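Uncharacterized ATP-binding protein MJECL15 (Methanocaldococcus jannaschii, PDB 3H92) is of unknown function but probably binds ATP, and carries a C-terminal domain of the helix-turn-helix class. Local coordinates at residues Glu38-Phe43 / Glu65-Leu70. Numbering follows the deposited sequence.
Sequences EALKLF and ENILFL
Leu40 O accepts the backbone N-H of Phe43 at 3.0 Å from Phe43 N and also lies in the plane of the Phe43 ring, at its edge, 3.7 Å from CD2. The turn of helix 33-45 thus brings together the two residues that it offers to segment 65-70. Phe43 has CG anti to its own carbonyl carbon (chi1 -73°), which sends the ring out toward Leu68. The leucine comes from the opposite direction and sets its CD2 methyl over one ring face, 3.9 Å from the centroid and 25° off the normal: a CH-pi contact, displaced toward the rim. There CD2 is 3.6 Å from Phe43 CE2, while CD1 flanks the rim, 3.9 Å from the same CE2. A flat, apolar ring offers the forked leucine both a face and a border. Alongside, Leu40 and Ile67 cross at about a right angle, and Leu40 CD2 meets Ile67 CG2 at 3.8 Å; the beta-branch puts that methyl close to the chain.

Asn66 is the C-prime residue of the Schellman motif ending helix 56-64; asparagine tolerates its positive phi comparatively well, and its exposed amide suits a helix end. Leu62 and Leu17 add to the packing round Leu40, and Pro79 and Leu77 to that round Phe43. Family and strand order (49-50, 76-79, 68-71) are consistent with a winged-helix-like domain; the contact joins helix 33-45 to the start of strand 68-71. Lys41 NZ bridges to Glu38 OE2 at 3.0 Å, through the syn lone pair, on the helix side turned away from segment 65-70. The four touching residues are apolar and buried, so the join rests on hydrophobic burial and close dispersion contacts, the CH-pi contact adding at most a weak directional preference.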
loop_
_atom_site.group_PDB
_atom_site.type_symbol
_atom_site.label_atom_id
_atom_site.label_comp_id
_atom_site.label_asym_id
_atom_site.label_seq_id
_atom_site.Cartn_x
_atom_site.Cartn_y
_atom_site.Cartn_z
ATOM N N GLU A 38 -8.474 -3.492 0.540
ATOM C CA GLU A 38 -8.466 -4.608 1.485
ATOM C C GLU A 38 -7.030 -5.027 1.777
ATOM O O GLU A 38 -6.671 -5.192 2.948
ATOM C CB GLU A 38 -9.351 -5.779 1.047
ATOM C CG GLU A 38 -10.865 -5.568 1.374
ATOM C CD GLU A 38 -11.126 -4.895 2.781
ATOM O OE1 GLU A 38 -10.725 -5.497 3.814
ATOM O OE2 GLU A 38 -11.690 -3.747 2.843
ATOM N N ALA A 39 -6.195 -5.068 0.741
ATOM C CA ALA A 39 -4.751 -5.248 0.923
ATOM C C ALA A 39 -4.181 -4.265 1.941
ATOM O O ALA A 39 -3.657 -4.672 2.939
ATOM C CB ALA A 39 -4.026 -5.135 -0.387
ATOM N N LEU A 40 -4.296 -2.974 1.691
ATOM C CA LEU A 40 -3.618 -1.982 2.518
ATOM C C LEU A 40 -4.127 -1.974 3.934
ATOM O O LEU A 40 -3.395 -1.663 4.884
ATOM C CB LEU A 40 -3.771 -0.581 1.890
ATOM C CG LEU A 40 -2.943 -0.411 0.589
ATOM C CD1 LEU A 40 -3.143 0.930 -0.052
ATOM C CD2 LEU A 40 -1.489 -0.578 0.878
ATOM N N LYS A 41 -5.373 -2.337 4.098
ATOM C CA LYS A 41 -5.962 -2.318 5.424
ATOM C C LYS A 41 -5.312 -3.328 6.336
ATOM O O LYS A 41 -5.294 -3.157 7.577
ATOM C CB LYS A 41 -7.465 -2.624 5.365
ATOM C CG LYS A 41 -8.290 -1.448 4.931
ATOM C CD LYS A 41 -9.726 -1.860 4.671
ATOM C CE LYS A 41 -10.490 -2.124 5.953
ATOM N NZ LYS A 41 -11.899 -2.546 5.589
ATOM N N LEU A 42 -4.798 -4.391 5.730
ATOM C CA LEU A 42 -4.106 -5.418 6.533
ATOM C C LEU A 42 -3.000 -4.816 7.388
ATOM O O LEU A 42 -2.600 -5.368 8.413
ATOM C CB LEU A 42 -3.480 -6.478 5.637
ATOM C CG LEU A 42 -4.452 -7.376 4.906
ATOM C CD1 LEU A 42 -3.653 -8.451 4.135
ATOM C CD2 LEU A 42 -5.510 -8.004 5.887
ATOM N N PHE A 43 -2.468 -3.721 6.895
ATOM C CA PHE A 43 -1.295 -3.122 7.487
ATOM C C PHE A 43 -1.652 -2.233 8.638
ATOM O O PHE A 43 -0.766 -1.778 9.334
ATOM C CB PHE A 43 -0.495 -2.347 6.434
ATOM C CG PHE A 43 0.227 -3.230 5.500
ATOM C CD1 PHE A 43 1.413 -3.798 5.861
ATOM C CD2 PHE A 43 -0.291 -3.531 4.278
ATOM C CE1 PHE A 43 2.066 -4.631 5.008
ATOM C CE2 PHE A 43 0.359 -4.398 3.451
ATOM C CZ PHE A 43 1.549 -4.937 3.829
ATOM N N GLU A 65 4.703 1.069 -7.002
ATOM C CA GLU A 65 4.232 2.396 -6.709
ATOM C C GLU A 65 4.727 2.929 -5.388
ATOM O O GLU A 65 4.222 3.903 -4.867
ATOM C CB GLU A 65 2.720 2.348 -6.723
ATOM C CG GLU A 65 2.205 1.944 -8.073
ATOM C CD GLU A 65 2.380 3.050 -9.124
ATOM O OE1 GLU A 65 2.763 4.222 -8.790
ATOM O OE2 GLU A 65 2.133 2.735 -10.316
ATOM N N ASN A 66 5.748 2.285 -4.864
ATOM C CA ASN A 66 6.446 2.692 -3.620
ATOM C C ASN A 66 5.610 2.872 -2.376
ATOM O O ASN A 66 5.902 3.721 -1.532
ATOM C CB ASN A 66 7.312 3.936 -3.852
ATOM C CG ASN A 66 8.402 3.702 -4.883
ATOM O OD1 ASN A 66 8.479 4.431 -5.883
ATOM N ND2 ASN A 66 9.216 2.670 -4.679
ATOM N N ILE A 67 4.621 2.007 -2.225
ATOM C CA ILE A 67 3.769 2.009 -1.033
ATOM C C ILE A 67 4.287 0.900 -0.109
ATOM O O ILE A 67 4.346 1.076 1.118
ATOM C CB ILE A 67 2.325 1.790 -1.423
ATOM C CG1 ILE A 67 1.815 2.936 -2.301
ATOM C CG2 ILE A 67 1.403 1.610 -0.198
ATOM C CD1 ILE A 67 1.807 4.363 -1.619
ATOM N N LEU A 68 4.660 -0.236 -0.710
ATOM C CA LEU A 68 5.104 -1.380 0.088
ATOM C C LEU A 68 6.527 -1.732 -0.268
ATOM O O LEU A 68 6.936 -1.552 -1.406
ATOM C CB LEU A 68 4.244 -2.579 -0.147
ATOM C CG LEU A 68 2.773 -2.515 0.295
ATOM C CD1 LEU A 68 2.114 -3.847 0.029
ATOM C CD2 LEU A 68 2.592 -2.159 1.783
ATOM N N PHE A 69 7.256 -2.285 0.714
ATOM C CA PHE A 69 8.614 -2.848 0.540
ATOM C C PHE A 69 8.571 -4.375 0.767
ATOM O O PHE A 69 8.042 -4.835 1.762
ATOM C CB PHE A 69 9.557 -2.235 1.570
ATOM C CG PHE A 69 10.958 -2.839 1.562
ATOM C CD1 PHE A 69 11.851 -2.536 0.534
ATOM C CD2 PHE A 69 11.365 -3.701 2.560
ATOM C CE1 PHE A 69 13.158 -3.101 0.488
ATOM C CE2 PHE A 69 12.655 -4.275 2.540
ATOM C CZ PHE A 69 13.551 -3.974 1.490
ATOM N N LEU A 70 9.150 -5.132 -0.158
ATOM C CA LEU A 70 9.358 -6.566 -0.018
ATOM C C LEU A 70 10.760 -6.898 0.563
ATOM O O LEU A 70 11.799 -6.448 0.041
ATOM C CB LEU A 70 9.194 -7.264 -1.388
ATOM C CG LEU A 70 9.496 -8.773 -1.390
ATOM C CD1 LEU A 70 8.490 -9.583 -0.501
ATOM C CD2 LEU A 70 9.542 -9.322 -2.854
#